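PDB 5HEA: putative glycosyltransferase (GalT1) from Streptococcus parasanguinis FW213, which probably transfers sugar residues from nucleotide-activated donors, this chain being its C-terminal part with a GT-A type glycosyltransferase domain. Local coordinates for residues D229-I242 against Q255-C267. Numbering follows the deposited sequence.
Sequences DDISSMISNAEERI and QIKSYKGRLKKCC
The Arg241 and Arg262 guanidinium groups stand nearly perpendicular where helices 231-247 and 253-272 pair as an antiparallel helical hairpin in the C-terminal part of this chain. Asn237 O lies over one face of Arg241, and Gln255 OE1 and water 2 meet its edge. Water 2 also sits over a face of Arg262, whose edge meets Met234 O. The Tyr259 ring carries Leu263 CD1 on one face and Glu239 OE2 at its edge. The segment axes come within 9.6 Å, with 159° between their N-to-C directions. Ile235 is a knob in the hole formed by Tyr259, Arg262, Leu263 and Cys266.

The straight Arg262 chain runs obliquely over Met234 CG and carries NH1 to Met234 O. NH1 donates to Met234 O at 2.8 Å, in the carbonyl plane and on a lone pair. Arg241 NH2 lies 3.6 Å from Arg262 NH1. Asp192 forms salt bridges with both arginines, so the two guanidinium groups gather round one carboxylate. Tyr259 OH donates to the anti lone pair of Glu239 OE2, an oxygen that also salt-bridges Lys285 of helix 276-291. Near the Ile231 end, Cys266 CB touches Ile231 CG2, while its SG forms a disulfide with Cys282 of that same third helix. A bend at chi2 (-75°) turns the Gln255 amide to Arg241. Arg241 NE donates to Gln255 OE1 at 2.8 Å, tilted 29° from the carbonyl plane.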
loop_
_atom_site.group_PDB
_atom_site.type_symbol
_atom_site.label_atom_id
_atom_site.label_comp_id
_atom_site.label_asym_id
_atom_site.label_seq_id
_atom_site.Cartn_x
_atom_site.Cartn_y
_atom_site.Cartn_z
ATOM N N ASP A 229 -23.751 0.512 -8.345
ATOM C CA ASP A 229 -23.482 1.287 -9.550
ATOM C C ASP A 229 -22.206 2.114 -9.391
ATOM O O ASP A 229 -21.871 2.564 -8.294
ATOM C CB ASP A 229 -24.672 2.202 -9.877
ATOM C CG ASP A 229 -24.733 2.599 -11.355
ATOM O OD1 ASP A 229 -23.681 2.619 -12.033
ATOM O OD2 ASP A 229 -25.846 2.897 -11.841
ATOM N N ASP A 230 -21.494 2.289 -10.498
ATOM C CA ASP A 230 -20.327 3.163 -10.566
ATOM C C ASP A 230 -20.835 4.557 -10.924
ATOM O O ASP A 230 -20.969 4.900 -12.100
ATOM C CB ASP A 230 -19.364 2.648 -11.645
ATOM C CG ASP A 230 -18.054 3.434 -11.714
ATOM O OD1 ASP A 230 -17.958 4.537 -11.140
ATOM O OD2 ASP A 230 -17.110 2.944 -12.373
ATOM N N ILE A 231 -21.125 5.360 -9.907
ATOM C CA ILE A 231 -21.740 6.665 -10.128
ATOM C C ILE A 231 -20.838 7.568 -10.962
ATOM O O ILE A 231 -21.298 8.241 -11.881
ATOM C CB ILE A 231 -22.084 7.386 -8.800
ATOM C CG1 ILE A 231 -22.866 6.467 -7.863
ATOM C CG2 ILE A 231 -22.885 8.636 -9.081
ATOM C CD1 ILE A 231 -21.995 5.619 -6.952
ATOM N N SER A 232 -19.550 7.572 -10.637
ATOM C CA SER A 232 -18.605 8.430 -11.332
ATOM C C SER A 232 -18.548 8.165 -12.835
ATOM O O SER A 232 -18.577 9.104 -13.629
ATOM C CB SER A 232 -17.210 8.278 -10.745
ATOM O OG SER A 232 -16.379 9.261 -11.302
ATOM N N SER A 233 -18.441 6.892 -13.217
ATOM C CA SER A 233 -18.469 6.505 -14.631
ATOM C C SER A 233 -19.767 6.867 -15.351
ATOM O O SER A 233 -19.751 7.289 -16.513
ATOM C CB SER A 233 -18.242 5.005 -14.760
ATOM O OG SER A 233 -16.873 4.731 -14.570
ATOM N N MET A 234 -20.888 6.678 -14.664
ATOM C CA MET A 234 -22.194 7.039 -15.210
ATOM C C MET A 234 -22.171 8.488 -15.743
ATOM O O MET A 234 -22.688 8.782 -16.827
ATOM C CB MET A 234 -23.268 6.876 -14.129
ATOM C CG MET A 234 -24.695 7.116 -14.609
ATOM S SD MET A 234 -25.932 6.992 -13.290
ATOM C CE MET A 234 -25.399 8.284 -12.150
ATOM N N ILE A 235 -21.544 9.376 -14.983
ATOM C CA ILE A 235 -21.490 10.788 -15.339
ATOM C C ILE A 235 -20.440 11.032 -16.410
ATOM O O ILE A 235 -20.732 11.640 -17.431
ATOM C CB ILE A 235 -21.220 11.663 -14.088
ATOM C CG1 ILE A 235 -22.347 11.465 -13.075
ATOM C CG2 ILE A 235 -21.109 13.131 -14.462
ATOM C CD1 ILE A 235 -23.721 11.695 -13.693
ATOM N N SER A 236 -19.212 10.558 -16.187
ATOM C CA SER A 236 -18.141 10.821 -17.157
ATOM C C SER A 236 -18.395 10.150 -18.526
ATOM O O SER A 236 -18.057 10.724 -19.567
ATOM C CB SER A 236 -16.767 10.444 -16.588
ATOM O OG SER A 236 -16.704 9.064 -16.348
ATOM N N ASN A 237 -19.006 8.961 -18.529
ATOM C CA ASN A 237 -19.422 8.328 -19.791
ATOM C C ASN A 237 -20.372 9.208 -20.596
ATOM O O ASN A 237 -20.221 9.332 -21.802
ATOM C CB ASN A 237 -20.099 6.962 -19.574
ATOM C CG ASN A 237 -19.122 5.882 -19.128
ATOM O OD1 ASN A 237 -17.913 6.085 -19.138
ATOM N ND2 ASN A 237 -19.650 4.721 -18.752
ATOM N N ALA A 238 -21.379 9.777 -19.933
ATOM C CA ALA A 238 -22.353 10.633 -20.616
ATOM C C ALA A 238 -21.704 11.930 -21.150
ATOM O O ALA A 238 -22.037 12.405 -22.239
ATOM C CB ALA A 238 -23.537 10.955 -19.684
ATOM N N GLU A 239 -20.775 12.493 -20.383
ATOM C CA GLU A 239 -20.052 13.705 -20.807
ATOM C C GLU A 239 -19.143 13.441 -22.002
ATOM O O GLU A 239 -19.139 14.183 -22.972
ATOM C CB GLU A 239 -19.258 14.287 -19.632
ATOM C CG GLU A 239 -20.185 14.934 -18.600
ATOM C CD GLU A 239 -19.534 15.171 -17.247
ATOM O OE1 GLU A 239 -18.387 14.717 -17.041
ATOM O OE2 GLU A 239 -20.181 15.821 -16.389
ATOM N N GLU A 240 -18.376 12.364 -21.930
ATOM C CA GLU A 240 -17.553 11.925 -23.057
ATOM C C GLU A 240 -18.399 11.700 -24.328
ATOM O O GLU A 240 -18.040 12.137 -25.430
ATOM C CB GLU A 240 -16.840 10.637 -22.628
ATOM C CG GLU A 240 -15.925 9.965 -23.642
ATOM C CD GLU A 240 -15.283 8.715 -23.037
ATOM O OE1 GLU A 240 -16.012 7.846 -22.478
ATOM O OE2 GLU A 240 -14.042 8.619 -23.082
ATOM N N ARG A 241 -19.539 11.035 -24.174
ATOM C CA ARG A 241 -20.396 10.729 -25.323
ATOM C C ARG A 241 -21.014 11.989 -25.955
ATOM O O ARG A 241 -21.063 12.126 -27.190
ATOM C CB ARG A 241 -21.483 9.718 -24.932
ATOM C CG ARG A 241 -22.585 9.531 -25.981
ATOM C CD ARG A 241 -23.441 8.288 -25.691
ATOM N NE ARG A 241 -23.985 8.231 -24.333
ATOM C CZ ARG A 241 -23.618 7.332 -23.418
ATOM N NH1 ARG A 241 -22.705 6.420 -23.722
ATOM N NH2 ARG A 241 -24.168 7.328 -22.201
ATOM N N ILE A 242 -21.480 12.911 -25.118
ATOM C CA ILE A 242 -21.974 14.192 -25.629
ATOM C C ILE A 242 -20.879 14.932 -26.387
ATOM O O ILE A 242 -21.117 15.439 -27.482
ATOM C CB ILE A 242 -22.563 15.081 -24.506
ATOM C CG1 ILE A 242 -23.903 14.492 -24.045
ATOM C CG2 ILE A 242 -22.729 16.544 -24.994
ATOM C CD1 ILE A 242 -24.351 14.972 -22.668
ATOM N N GLN A 255 -29.405 12.835 -25.574
ATOM C CA GLN A 255 -28.252 12.645 -24.688
ATOM C C GLN A 255 -28.277 13.659 -23.555
ATOM O O GLN A 255 -27.967 13.327 -22.411
ATOM C CB GLN A 255 -26.942 12.742 -25.460
ATOM C CG GLN A 255 -26.792 11.667 -26.520
ATOM C CD GLN A 255 -26.467 10.320 -25.928
ATOM O OE1 GLN A 255 -25.833 10.231 -24.875
ATOM N NE2 GLN A 255 -26.897 9.257 -26.597
ATOM N N ILE A 256 -28.658 14.892 -23.878
ATOM C CA ILE A 256 -28.819 15.934 -22.872
ATOM C C ILE A 256 -29.865 15.541 -21.820
ATOM O O ILE A 256 -29.602 15.612 -20.612
ATOM C CB ILE A 256 -29.146 17.300 -23.524
ATOM C CG1 ILE A 256 -27.948 17.797 -24.325
ATOM C CG2 ILE A 256 -29.468 18.324 -22.477
ATOM C CD1 ILE A 256 -28.221 19.038 -25.137
ATOM N N LYS A 257 -31.035 15.090 -22.272
ATOM C CA LYS A 257 -32.074 14.598 -21.362
ATOM C C LYS A 257 -31.554 13.474 -20.472
ATOM O O LYS A 257 -31.787 13.463 -19.260
ATOM C CB LYS A 257 -33.283 14.070 -22.147
ATOM C CG LYS A 257 -34.041 15.103 -22.961
ATOM C CD LYS A 257 -35.258 14.447 -23.628
ATOM C CE LYS A 257 -35.944 15.372 -24.619
ATOM N NZ LYS A 257 -37.050 14.679 -25.351
ATOM N N SER A 258 -30.871 12.516 -21.089
ATOM C CA SER A 258 -30.246 11.415 -20.363
ATOM C C SER A 258 -29.206 11.915 -19.343
ATOM O O SER A 258 -29.167 11.451 -18.193
ATOM C CB SER A 258 -29.598 10.440 -21.356
ATOM O OG SER A 258 -28.880 9.409 -20.685
ATOM N N TYR A 259 -28.364 12.852 -19.767
ATOM C CA TYR A 259 -27.346 13.433 -18.885
ATOM C C TYR A 259 -27.968 14.114 -17.663
ATOM O O TYR A 259 -27.510 13.923 -16.537
ATOM C CB TYR A 259 -26.498 14.435 -19.684
ATOM C CG TYR A 259 -25.365 15.146 -18.939
ATOM C CD1 TYR A 259 -24.461 14.447 -18.154
ATOM C CD2 TYR A 259 -25.162 16.516 -19.092
ATOM C CE1 TYR A 259 -23.408 15.108 -17.511
ATOM C CE2 TYR A 259 -24.120 17.177 -18.454
ATOM C CZ TYR A 259 -23.244 16.466 -17.676
ATOM O OH TYR A 259 -22.212 17.131 -17.050
ATOM N N LYS A 260 -29.014 14.911 -17.881
ATOM C CA LYS A 260 -29.657 15.616 -16.772
ATOM C C LYS A 260 -30.254 14.632 -15.776
ATOM O O LYS A 260 -30.176 14.846 -14.566
ATOM C CB LYS A 260 -30.735 16.577 -17.278
ATOM C CG LYS A 260 -30.198 17.705 -18.130
ATOM C CD LYS A 260 -31.296 18.670 -18.582
ATOM C CE LYS A 260 -30.747 19.632 -19.634
ATOM N NZ LYS A 260 -31.587 20.816 -19.947
ATOM N N GLY A 261 -30.854 13.561 -16.290
ATOM C CA GLY A 261 -31.361 12.481 -15.452
ATOM C C GLY A 261 -30.279 11.800 -14.622
ATOM O O GLY A 261 -30.487 11.522 -13.442
ATOM N N ARG A 262 -29.119 11.541 -15.227
ATOM C CA ARG A 262 -27.992 10.950 -14.497
ATOM C C ARG A 262 -27.448 11.869 -13.399
ATOM O O ARG A 262 -27.158 11.413 -12.291
ATOM C CB ARG A 262 -26.862 10.531 -15.453
ATOM C CG ARG A 262 -27.252 9.357 -16.338
ATOM C CD ARG A 262 -26.158 9.020 -17.364
ATOM N NE ARG A 262 -26.488 7.832 -18.151
ATOM C CZ ARG A 262 -25.594 7.037 -18.743
ATOM N NH1 ARG A 262 -24.284 7.272 -18.635
ATOM N NH2 ARG A 262 -26.009 5.992 -19.444
ATOM N N LEU A 263 -27.313 13.156 -13.704
ATOM C CA LEU A 263 -26.876 14.135 -12.714
ATOM C C LEU A 263 -27.776 14.132 -11.473
ATOM O O LEU A 263 -27.288 14.184 -10.339
ATOM C CB LEU A 263 -26.836 15.545 -13.336
ATOM C CG LEU A 263 -25.676 15.740 -14.321
ATOM C CD1 LEU A 263 -25.838 17.073 -15.057
ATOM C CD2 LEU A 263 -24.341 15.672 -13.585
ATOM N N LYS A 264 -29.086 14.078 -11.701
ATOM C CA LYS A 264 -30.069 14.030 -10.615
ATOM C C LYS A 264 -29.834 12.807 -9.741
ATOM O O LYS A 264 -29.818 12.899 -8.513
ATOM C CB LYS A 264 -31.496 13.981 -11.176
ATOM C CG LYS A 264 -32.154 15.347 -11.323
ATOM C CD LYS A 264 -33.538 15.270 -11.975
ATOM C CE LYS A 264 -33.450 15.219 -13.503
ATOM N NZ LYS A 264 -32.712 16.390 -14.077
ATOM N N LYS A 265 -29.654 11.660 -10.386
ATOM C CA LYS A 265 -29.407 10.412 -9.677
ATOM C C LYS A 265 -28.079 10.462 -8.911
ATOM O O LYS A 265 -28.011 10.065 -7.750
ATOM C CB LYS A 265 -29.418 9.237 -10.659
ATOM C CG LYS A 265 -29.313 7.878 -10.000
ATOM C CD LYS A 265 -29.637 6.757 -10.979
ATOM C CE LYS A 265 -29.695 5.400 -10.274
ATOM N NZ LYS A 265 -28.407 5.022 -9.612
ATOM N N CYS A 266 -27.032 10.953 -9.575
ATOM C CA CYS A 266 -25.706 11.076 -8.980
ATOM C C CYS A 266 -25.713 12.016 -7.778
ATOM O O CYS A 266 -25.120 11.718 -6.745
ATOM C CB CYS A 266 -24.714 11.596 -10.029
ATOM S SG CYS A 266 -23.144 12.225 -9.338
ATOM N N CYS A 267 -26.380 13.155 -7.931
ATOM C CA CYS A 267 -26.432 14.186 -6.901
ATOM C C CYS A 267 -26.921 13.602 -5.571
ATOM O O CYS A 267 -26.335 13.852 -4.511
ATOM C CB CYS A 267 -27.347 15.324 -7.363
ATOM S SG CYS A 267 -27.562 16.694 -6.178
HETATM O O HOH W 1 -24.701 11.005 -22.900
HETATM O O HOH W 2 -26.202 9.291 -21.561
#